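Local coordinates for solute-binding protein Csal_2479 (Chromohalobacter salexigens, PDB 4P1L), which is a periplasmic protein that binds D-glucuronate in vitro and probably delivers it to a tripartite ATP-independent (TRAP) permease for import into the cell, at residues Val96-Leu104 and Leu314-Gln322; Gly144-Val155 and Ala221-Leu232. One frame throughout, in Å; residues are numbered along the deposited sequence. Where two conformers were deposited one is given.

Interaction 1: Val96-Leu104 and Leu314-Gln322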
loop_
_atom_site.group_PDB
_atom_site.type_symbol
_atom_site.label_atom_id
_atom_site.label_comp_id
_atom_site.label_asym_id
_atom_site.label_seq_id
_atom_site.Cartn_x
_atom_site.Cartn_y
_atom_site.Cartn_z
ATOM N N VAL A 96 -2.474 13.723 2.619
ATOM C CA VAL A 96 -1.297 14.409 2.080
ATOM C C VAL A 96 -1.437 14.520 0.568
ATOM O O VAL A 96 -1.307 13.534 -0.138
ATOM C CB VAL A 96 -0.008 13.624 2.346
ATOM C CG1 VAL A 96 1.201 14.385 1.816
ATOM C CG2 VAL A 96 0.153 13.314 3.803
ATOM N N PRO A 97 -1.696 15.731 0.058
ATOM C CA PRO A 97 -2.017 15.844 -1.371
ATOM C C PRO A 97 -1.017 15.177 -2.321
ATOM O O PRO A 97 -1.452 14.462 -3.228
ATOM C CB PRO A 97 -2.096 17.358 -1.581
ATOM C CG PRO A 97 -2.613 17.857 -0.269
ATOM C CD PRO A 97 -1.975 16.978 0.793
ATOM N N ALA A 98 0.277 15.378 -2.109
ATOM C CA ALA A 98 1.306 14.798 -2.974
ATOM C C ALA A 98 1.248 13.290 -3.023
ATOM O O ALA A 98 1.570 12.681 -4.055
ATOM C CB ALA A 98 2.719 15.251 -2.526
ATOM N N ALA A 99 0.838 12.671 -1.915
ATOM C CA ALA A 99 0.744 11.221 -1.861
ATOM C C ALA A 99 -0.263 10.676 -2.852
ATOM O O ALA A 99 -0.126 9.523 -3.283
ATOM C CB ALA A 99 0.407 10.737 -0.419
ATOM N N ASN A 100 -1.265 11.471 -3.242
ATOM C CA ASN A 100 -2.243 10.984 -4.222
ATOM C C ASN A 100 -1.619 10.618 -5.562
ATOM O O ASN A 100 -2.179 9.820 -6.311
ATOM C CB ASN A 100 -3.356 11.999 -4.485
ATOM C CG ASN A 100 -4.456 11.913 -3.475
ATOM O OD1 ASN A 100 -5.002 10.843 -3.240
ATOM N ND2 ASN A 100 -4.752 13.039 -2.821
ATOM N N VAL A 101 -0.458 11.189 -5.862
ATOM C CA VAL A 101 0.201 10.869 -7.127
ATOM C C VAL A 101 0.462 9.369 -7.223
ATOM O O VAL A 101 0.356 8.787 -8.298
ATOM C CB VAL A 101 1.524 11.654 -7.271
ATOM C CG1 VAL A 101 2.337 11.153 -8.461
ATOM C CG2 VAL A 101 1.230 13.150 -7.425
ATOM N N LEU A 102 0.769 8.744 -6.085
ATOM C CA LEU A 102 1.102 7.333 -6.034
ATOM C C LEU A 102 -0.101 6.442 -6.285
ATOM O O LEU A 102 0.051 5.257 -6.559
ATOM C CB LEU A 102 1.716 6.987 -4.669
ATOM C CG LEU A 102 2.981 7.750 -4.355
ATOM C CD1 LEU A 102 3.409 7.461 -2.887
ATOM C CD2 LEU A 102 4.096 7.448 -5.347
ATOM N N SER A 103 -1.292 7.017 -6.177
ATOM C CA SER A 103 -2.540 6.280 -6.417
ATOM C C SER A 103 -3.060 6.482 -7.820
ATOM O O SER A 103 -4.139 6.001 -8.153
ATOM C CB SER A 103 -3.600 6.709 -5.403
ATOM O OG SER A 103 -3.286 6.194 -4.130
ATOM N N LEU A 104 -2.302 7.175 -8.665
ATOM C CA LEU A 104 -2.680 7.207 -10.067
ATOM C C LEU A 104 -2.440 5.822 -10.666
ATOM O O LEU A 104 -1.331 5.285 -10.560
ATOM C CB LEU A 104 -1.922 8.322 -10.812
ATOM C CG LEU A 104 -2.294 9.772 -10.456
ATOM C CD1 LEU A 104 -1.243 10.786 -10.958
ATOM C CD2 LEU A 104 -3.686 10.137 -11.038
ATOM N N LEU A 314 1.526 19.715 -8.661
ATOM C CA LEU A 314 1.953 18.322 -8.572
ATOM C C LEU A 314 2.205 17.742 -9.974
ATOM O O LEU A 314 2.633 16.596 -10.114
ATOM C CB LEU A 314 0.915 17.481 -7.830
ATOM C CG LEU A 314 0.700 17.775 -6.341
ATOM C CD1 LEU A 314 -0.392 16.866 -5.761
ATOM C CD2 LEU A 314 2.003 17.593 -5.561
ATOM N N GLU A 315 1.985 18.545 -11.010
ATOM C CA GLU A 315 2.130 18.039 -12.367
ATOM C C GLU A 315 3.544 17.535 -12.628
ATOM O O GLU A 315 3.743 16.492 -13.247
ATOM C CB GLU A 315 1.780 19.102 -13.406
ATOM C CG GLU A 315 1.911 18.570 -14.855
ATOM C CD GLU A 315 1.135 19.394 -15.855
ATOM O OE1 GLU A 315 0.708 20.518 -15.493
ATOM O OE2 GLU A 315 0.931 18.908 -16.994
ATOM N N SER A 316 4.534 18.289 -12.175
ATOM C CA SER A 316 5.917 17.917 -12.436
ATOM C C SER A 316 6.350 16.669 -11.656
ATOM O O SER A 316 7.255 15.933 -12.093
ATOM C CB SER A 316 6.853 19.117 -12.194
ATOM O OG SER A 316 6.995 19.403 -10.819
ATOM N N LEU A 317 5.697 16.402 -10.528
ATOM C CA LEU A 317 5.914 15.158 -9.829
ATOM C C LEU A 317 5.368 13.979 -10.655
ATOM O O LEU A 317 6.029 12.950 -10.774
ATOM C CB LEU A 317 5.263 15.210 -8.445
ATOM C CG LEU A 317 5.461 14.016 -7.521
ATOM C CD1 LEU A 317 6.935 13.625 -7.396
ATOM C CD2 LEU A 317 4.848 14.339 -6.139
ATOM N N VAL A 318 4.182 14.145 -11.236
ATOM C CA VAL A 318 3.628 13.120 -12.121
ATOM C C VAL A 318 4.566 12.844 -13.312
ATOM O O VAL A 318 4.907 11.693 -13.597
ATOM C CB VAL A 318 2.238 13.515 -12.644
ATOM C CG1 VAL A 318 1.716 12.452 -13.607
ATOM C CG2 VAL A 318 1.243 13.732 -11.474
ATOM N N THR A 319 4.997 13.908 -13.995
ATOM C CA THR A 319 5.832 13.742 -15.181
ATOM C C THR A 319 7.241 13.278 -14.831
ATOM O O THR A 319 7.837 12.510 -15.597
ATOM C CB THR A 319 5.860 15.018 -16.067
ATOM O OG1 THR A 319 6.421 16.097 -15.337
ATOM C CG2 THR A 319 4.478 15.410 -16.485
ATOM N N ASP A 320 7.761 13.667 -13.660
ATOM C CA ASP A 320 9.092 13.207 -13.272
ATOM C C ASP A 320 9.077 11.683 -13.038
ATOM O O ASP A 320 10.003 10.974 -13.434
ATOM C CB ASP A 320 9.622 13.932 -12.035
ATOM C CG ASP A 320 10.066 15.386 -12.322
ATOM O OD1 ASP A 320 10.203 15.775 -13.504
ATOM O OD2 ASP A 320 10.278 16.135 -11.341
ATOM N N ILE A 321 8.017 11.176 -12.407
ATOM C CA ILE A 321 7.912 9.751 -12.173
ATOM C C ILE A 321 7.775 9.007 -13.507
ATOM O O ILE A 321 8.411 7.971 -13.727
ATOM C CB ILE A 321 6.740 9.431 -11.231
ATOM C CG1 ILE A 321 7.090 9.893 -9.807
ATOM C CG2 ILE A 321 6.425 7.924 -11.262
ATOM C CD1 ILE A 321 5.874 9.989 -8.867
ATOM N N GLN A 322 6.936 9.520 -14.401
ATOM C CA GLN A 322 6.759 8.890 -15.695
ATOM C C GLN A 322 8.078 8.905 -16.478
ATOM O O GLN A 322 8.474 7.899 -17.062
ATOM C CB GLN A 322 5.697 9.599 -16.509
ATOM C CG GLN A 322 4.291 9.559 -15.902
ATOM C CD GLN A 322 3.322 10.429 -16.686
ATOM O OE1 GLN A 322 3.655 11.549 -17.095
ATOM N NE2 GLN A 322 2.125 9.912 -16.914
#
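Val-101 is the bump of this contact: its two methyls reach into a hollow framed by Leu-314, Leu-317, Val-318 and Ile-321. CG1, anti to the backbone N (chi1 170°), meets Ile-321 CD1 at 3.7 Å, while CG2 lies 4.0 Å from Leu-317 CD2; Val-318 CG2 touches both branches, 4.1 Å from each. A second bump comes from the other direction. The forked end of Leu-314 straddles the backbone at Ala-98, with CD1 3.6 Å from Pro-97 O, CD2 3.9 Å from Ala-98 CB, and both methyls 3.9 Å from Ala-98 CA. The segments contain the helical turn 97-102, tied by i to i+3 backbone bonds in the loop after strand 84-88, and most of helix 315-323 near the C-terminus of this family 7 solute-binding protein; no hydrogen bond links them, and they bury 333 Å² by apolar contact. At the end of 96-104, Leu-104 CD1 approaches Val-318 CG2 at 3.9 Å, the two side chains crossing at about a right angle. Phe-307 of helix 301-310 touches both Val-101 and Leu-314, and Phe-126 of helix 121-132 packs on Leu-317.

Interaction 2: Gly144-Val155 and Ala221-Leu232. With BDP (beta-D-glucopyranuronic acid), chain C.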
loop_
_atom_site.group_PDB
_atom_site.type_symbol
_atom_site.label_atom_id
_atom_site.label_comp_id
_atom_site.label_asym_id
_atom_site.label_seq_id
_atom_site.Cartn_x
_atom_site.Cartn_y
_atom_site.Cartn_z
ATOM N N GLY A 144 4.041 -4.865 -3.930
ATOM C CA GLY A 144 3.787 -5.487 -5.222
ATOM C C GLY A 144 2.830 -4.668 -6.078
ATOM O O GLY A 144 2.709 -3.436 -5.946
ATOM N N ALA A 145 2.149 -5.375 -6.960
ATOM C CA ALA A 145 1.077 -4.816 -7.755
ATOM C C ALA A 145 -0.279 -5.383 -7.314
ATOM O O ALA A 145 -0.410 -6.575 -6.998
ATOM C CB ALA A 145 1.323 -5.104 -9.221
ATOM N N ARG A 146 -1.279 -4.516 -7.293
ATOM C CA ARG A 146 -2.652 -4.918 -6.975
ATOM C C ARG A 146 -3.436 -5.281 -8.235
ATOM O O ARG A 146 -3.410 -4.549 -9.237
ATOM C CB ARG A 146 -3.399 -3.805 -6.241
ATOM C CG ARG A 146 -2.664 -3.313 -4.966
ATOM C CD ARG A 146 -3.283 -2.073 -4.372
ATOM N NE ARG A 146 -4.632 -2.257 -3.823
ATOM C CZ ARG A 146 -4.925 -2.428 -2.535
ATOM N NH1 ARG A 146 -3.977 -2.468 -1.617
ATOM N NH2 ARG A 146 -6.193 -2.578 -2.165
ATOM N N SER A 147 -4.148 -6.400 -8.171
ATOM C CA SER A 147 -4.976 -6.869 -9.277
ATOM C C SER A 147 -6.389 -7.211 -8.825
ATOM O O SER A 147 -6.643 -7.498 -7.637
ATOM C CB SER A 147 -4.327 -8.098 -9.935
ATOM O OG SER A 147 -3.118 -7.744 -10.570
ATOM N N LEU A 148 -7.308 -7.201 -9.784
ATOM C CA LEU A 148 -8.719 -7.482 -9.531
ATOM C C LEU A 148 -8.989 -8.942 -9.252
ATOM O O LEU A 148 -8.525 -9.827 -9.981
ATOM C CB LEU A 148 -9.586 -7.135 -10.747
ATOM C CG LEU A 148 -9.859 -5.707 -11.148
ATOM C CD1 LEU A 148 -10.573 -5.686 -12.521
ATOM C CD2 LEU A 148 -10.699 -5.014 -10.094
ATOM N N TYR A 149 -9.802 -9.191 -8.241
ATOM C CA TYR A 149 -10.381 -10.509 -8.080
ATOM C C TYR A 149 -11.874 -10.448 -7.828
ATOM O O TYR A 149 -12.355 -9.486 -7.242
ATOM C CB TYR A 149 -9.684 -11.287 -6.975
ATOM C CG TYR A 149 -9.431 -10.555 -5.669
ATOM C CD1 TYR A 149 -10.371 -10.562 -4.635
ATOM C CD2 TYR A 149 -8.219 -9.927 -5.439
ATOM C CE1 TYR A 149 -10.090 -9.954 -3.419
ATOM C CE2 TYR A 149 -7.935 -9.311 -4.225
ATOM C CZ TYR A 149 -8.874 -9.305 -3.227
ATOM O OH TYR A 149 -8.561 -8.691 -2.023
ATOM N N ASN A 150 -12.601 -11.459 -8.286
ATOM C CA ASN A 150 -14.056 -11.457 -8.182
ATOM C C ASN A 150 -14.611 -12.869 -8.128
ATOM O O ASN A 150 -13.888 -13.856 -8.292
ATOM C CB ASN A 150 -14.730 -10.641 -9.298
ATOM C CG ASN A 150 -14.795 -11.379 -10.628
ATOM O OD1 ASN A 150 -15.833 -11.905 -11.004
ATOM N ND2 ASN A 150 -13.696 -11.397 -11.346
ATOM N N THR A 151 -15.895 -12.944 -7.847
ATOM C CA THR A 151 -16.547 -14.218 -7.595
ATOM C C THR A 151 -17.171 -14.841 -8.833
ATOM O O THR A 151 -17.681 -15.962 -8.749
ATOM C CB THR A 151 -17.698 -14.041 -6.580
ATOM O OG1 THR A 151 -18.664 -13.136 -7.122
ATOM C CG2 THR A 151 -17.194 -13.525 -5.263
ATOM N N ASP A 152 -17.171 -14.125 -9.957
ATOM C CA ASP A 152 -18.045 -14.471 -11.085
ATOM C C ASP A 152 -17.356 -14.976 -12.365
ATOM O O ASP A 152 -17.748 -16.009 -12.907
ATOM C CB ASP A 152 -18.957 -13.294 -11.417
ATOM C CG ASP A 152 -20.047 -13.672 -12.403
ATOM O OD1 ASP A 152 -21.119 -14.133 -11.951
ATOM O OD2 ASP A 152 -19.828 -13.524 -13.631
ATOM N N HIS A 153 -16.338 -14.267 -12.847
ATOM C CA HIS A 153 -15.704 -14.588 -14.131
ATOM C C HIS A 153 -14.321 -13.981 -14.278
ATOM O O HIS A 153 -13.995 -13.004 -13.605
ATOM C CB HIS A 153 -16.587 -14.122 -15.296
ATOM C CG HIS A 153 -16.879 -12.650 -15.302
ATOM N ND1 HIS A 153 -18.028 -12.115 -14.758
ATOM C CD2 HIS A 153 -16.181 -11.601 -15.805
ATOM C CE1 HIS A 153 -18.035 -10.804 -14.941
ATOM N NE2 HIS A 153 -16.923 -10.467 -15.570
ATOM N N PRO A 154 -13.506 -14.544 -15.174
ATOM C CA PRO A 154 -12.220 -13.915 -15.465
ATOM C C PRO A 154 -12.452 -12.554 -16.092
ATOM O O PRO A 154 -13.378 -12.382 -16.892
ATOM C CB PRO A 154 -11.563 -14.865 -16.474
ATOM C CG PRO A 154 -12.322 -16.170 -16.340
ATOM C CD PRO A 154 -13.698 -15.803 -15.924
ATOM N N VAL A 155 -11.621 -11.598 -15.731
ATOM C CA VAL A 155 -11.598 -10.311 -16.421
ATOM C C VAL A 155 -10.493 -10.308 -17.466
ATOM O O VAL A 155 -9.320 -10.478 -17.140
ATOM C CB VAL A 155 -11.372 -9.145 -15.428
ATOM C CG1 VAL A 155 -11.063 -7.853 -16.189
ATOM C CG2 VAL A 155 -12.583 -8.976 -14.553
ATOM N N ALA A 221 -13.571 -15.390 -3.587
ATOM C CA ALA A 221 -13.431 -14.809 -4.925
ATOM C C ALA A 221 -12.313 -15.559 -5.652
ATOM O O ALA A 221 -11.134 -15.236 -5.494
ATOM C CB ALA A 221 -13.146 -13.342 -4.824
ATOM N N ASN A 222 -12.736 -16.551 -6.449
ATOM C CA ASN A 222 -11.876 -17.562 -7.068
ATOM C C ASN A 222 -11.160 -17.120 -8.351
ATOM O O ASN A 222 -10.283 -17.835 -8.829
ATOM C CB ASN A 222 -12.720 -18.819 -7.379
ATOM C CG ASN A 222 -11.882 -20.115 -7.426
ATOM O OD1 ASN A 222 -11.174 -20.445 -6.476
ATOM N ND2 ASN A 222 -11.975 -20.847 -8.526
ATOM N N TYR A 223 -11.530 -15.960 -8.903
ATOM C CA TYR A 223 -10.956 -15.469 -10.155
ATOM C C TYR A 223 -10.050 -14.312 -9.824
ATOM O O TYR A 223 -10.490 -13.335 -9.239
ATOM C CB TYR A 223 -12.036 -14.970 -11.105
ATOM C CG TYR A 223 -13.018 -16.061 -11.484
ATOM C CD1 TYR A 223 -12.730 -16.961 -12.501
ATOM C CD2 TYR A 223 -14.202 -16.217 -10.783
ATOM C CE1 TYR A 223 -13.625 -17.965 -12.831
ATOM C CE2 TYR A 223 -15.102 -17.236 -11.101
ATOM C CZ TYR A 223 -14.801 -18.105 -12.122
ATOM O OH TYR A 223 -15.684 -19.113 -12.455
ATOM N N TYR A 224 -8.784 -14.426 -10.198
ATOM C CA TYR A 224 -7.823 -13.367 -9.981
ATOM C C TYR A 224 -7.305 -12.998 -11.358
ATOM O O TYR A 224 -6.770 -13.849 -12.069
ATOM C CB TYR A 224 -6.706 -13.885 -9.073
ATOM C CG TYR A 224 -5.718 -12.852 -8.562
ATOM C CD1 TYR A 224 -4.577 -12.514 -9.285
ATOM C CD2 TYR A 224 -5.914 -12.229 -7.333
ATOM C CE1 TYR A 224 -3.664 -11.566 -8.796
ATOM C CE2 TYR A 224 -5.017 -11.281 -6.853
ATOM C CZ TYR A 224 -3.903 -10.944 -7.582
ATOM O OH TYR A 224 -2.987 -10.029 -7.062
ATOM N N SER A 225 -7.466 -11.736 -11.733
ATOM C CA SER A 225 -7.108 -11.295 -13.093
ATOM C C SER A 225 -6.041 -10.211 -12.981
ATOM O O SER A 225 -6.258 -9.209 -12.310
ATOM C CB SER A 225 -8.333 -10.765 -13.806
ATOM O OG SER A 225 -9.372 -11.742 -13.929
ATOM N N LEU A 226 -4.918 -10.402 -13.677
ATOM C CA LEU A 226 -3.706 -9.623 -13.440
ATOM C C LEU A 226 -3.703 -8.251 -14.119
ATOM O O LEU A 226 -2.848 -7.921 -14.974
ATOM C CB LEU A 226 -2.480 -10.463 -13.838
ATOM C CG LEU A 226 -2.185 -11.611 -12.870
ATOM C CD1 LEU A 226 -1.302 -12.693 -13.485
ATOM C CD2 LEU A 226 -1.513 -11.060 -11.625
ATOM N N THR A 227 -4.647 -7.422 -13.704
ATOM C CA THR A 227 -4.655 -6.025 -14.109
ATOM C C THR A 227 -3.417 -5.222 -13.650
ATOM O O THR A 227 -3.015 -4.307 -14.356
ATOM C CB THR A 227 -5.926 -5.343 -13.613
ATOM O OG1 THR A 227 -6.117 -5.648 -12.220
ATOM C CG2 THR A 227 -7.141 -5.792 -14.446
ATOM N N GLU A 228 -2.861 -5.518 -12.457
ATOM C CA GLU A 228 -1.641 -4.900 -11.952
ATOM C C GLU A 228 -1.734 -3.373 -12.076
ATOM O O GLU A 228 -0.806 -2.693 -12.531
ATOM C CB GLU A 228 -0.405 -5.503 -12.652
ATOM C CG GLU A 228 -0.335 -7.001 -12.418
ATOM C CD GLU A 228 0.822 -7.709 -13.082
ATOM O OE1 GLU A 228 1.364 -8.663 -12.487
ATOM O OE2 GLU A 228 1.166 -7.351 -14.204
ATOM N N HIS A 229 -2.882 -2.864 -11.624
ATOM C CA HIS A 229 -3.315 -1.490 -11.866
ATOM C C HIS A 229 -2.775 -0.431 -10.899
ATOM O O HIS A 229 -2.814 0.756 -11.228
ATOM C CB HIS A 229 -4.848 -1.443 -11.891
ATOM C CG HIS A 229 -5.500 -2.081 -10.705
ATOM N ND1 HIS A 229 -6.189 -3.272 -10.779
ATOM C CD2 HIS A 229 -5.567 -1.686 -9.412
ATOM C CE1 HIS A 229 -6.633 -3.594 -9.577
ATOM N NE2 HIS A 229 -6.276 -2.640 -8.733
ATOM N N LEU A 230 -2.262 -0.870 -9.741
ATOM C CA LEU A 230 -1.686 0.006 -8.712
ATOM C C LEU A 230 -0.443 -0.650 -8.152
ATOM O O LEU A 230 -0.420 -1.851 -7.906
ATOM C CB LEU A 230 -2.665 0.273 -7.563
ATOM C CG LEU A 230 -3.848 1.173 -7.860
ATOM C CD1 LEU A 230 -4.928 0.959 -6.819
ATOM C CD2 LEU A 230 -3.421 2.639 -7.966
ATOM N N ILE A 231 0.599 0.157 -7.987
ATOM C CA ILE A 231 1.819 -0.260 -7.358
ATOM C C ILE A 231 2.066 0.811 -6.286
ATOM O O ILE A 231 2.551 1.922 -6.566
ATOM C CB ILE A 231 2.960 -0.347 -8.379
ATOM C CG1 ILE A 231 2.719 -1.550 -9.299
ATOM C CG2 ILE A 231 4.273 -0.468 -7.678
ATOM C CD1 ILE A 231 3.540 -1.517 -10.581
ATOM N N LEU A 232 1.660 0.486 -5.064
ATOM C CA LEU A 232 1.626 1.453 -3.987
ATOM C C LEU A 232 2.827 1.237 -3.057
ATOM O O LEU A 232 3.015 0.145 -2.487
ATOM C CB LEU A 232 0.314 1.328 -3.222
ATOM C CG LEU A 232 -0.908 1.927 -3.965
ATOM C CD1 LEU A 232 -2.217 1.477 -3.318
ATOM C CD2 LEU A 232 -0.796 3.457 -3.965
HETATM C C1 BDP C . -2.742 -4.070 1.434
HETATM C C2 BDP C . -1.977 -3.010 2.212
HETATM C C3 BDP C . -2.702 -2.710 3.468
HETATM C C4 BDP C . -4.068 -2.226 3.096
HETATM C C5 BDP C . -4.821 -3.291 2.255
HETATM C C6 BDP C . -6.207 -2.829 1.811
HETATM O O2 BDP C . -0.707 -3.568 2.505
HETATM O O3 BDP C . -1.972 -1.542 4.117
HETATM O O4 BDP C . -4.829 -1.919 4.277
HETATM O O5 BDP C . -4.064 -3.599 1.126
HETATM O O6A BDP C . -6.609 -3.244 0.676
HETATM O O1 BDP C . -2.097 -4.323 0.234
HETATM O O6B BDP C . -6.911 -2.148 2.586
HETATM O O HOH W 1 0.647 -2.228 -4.597
HETATM O O HOH W 2 4.258 -1.785 -4.178
HETATM O O HOH W 3 -1.184 -8.614 -8.740
HETATM O O HOH W 4 -10.835 -10.881 -11.604
HETATM O O HOH W 5 -16.929 -17.841 -15.352
#
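Ser-147 and Thr-227 lock the tight middle of this contact, where side-chain oxygens take backbone N-H groups: Ser-147 OG accepts from Glu-228 N at 2.9 Å, and Thr-227 OG1 accepts from Leu-148 N at 3.1 Å. Beside them Arg-146 O sits 3.3 Å above the centre of one face of the His-229 ring, while His-229 N donates to that same oxygen. The segments form the antiparallel pairing of strands 146-150 and 223-230 inside a mixed four-stranded sheet; an inverse gamma turn centred on Leu-226 interrupts the regular pairing, which is straightest at Ser-225 N to Leu-148 O (2.8 Å, 177°). On one face of the sheet Tyr-149 CD2 meets Tyr-224 CE2 at 3.8 Å. Arg-146, bent at chi3 (67°), sends NH2 to O6A of the bound glucuronate at 2.9 Å and NH1 to its ring oxygen O5; Glu-206 pairs with NE and also bonds His-229 NE2, probably helping to orient the guanidinium. Elsewhere water replaces direct bonds: one joins Ser-147 OG to Ala-145 O, and two bridge Gly-144 O to the backbone of Leu-232. Beside exposed Asp-152, the Tyr-223 ring has His-153 CA 3.9 Å above its centre. Asn-150 OD1 accepts from Asp-152 N, an Asx turn, and from His-153 N, which completes an Asx motif.

Overall arrangement
Interaction 2 is nested within the loop closed by interaction 1: the chain runs through 96-104, 144-155 and 221-232 before reaching 314-322. Their centres lie 24 Å apart, each about 15 Å from the centre of the chain. Interaction 2 belongs to the four-stranded sheet 204-207, 146-150, 223-230, 286-288, whereas interaction 1 joins the loop after strand 84-88 of the five-stranded sheet to the C-terminal helix 315-323. The two nevertheless touch, with Leu-102 O 3.3 Å from Leu-232 CD2 and Ser-103 O 3.4 Å from Leu-230 CD2. Packing therefore connects the sheet that carries a glucuronate-binding arginine to the C-terminal helix, through segment 96-104.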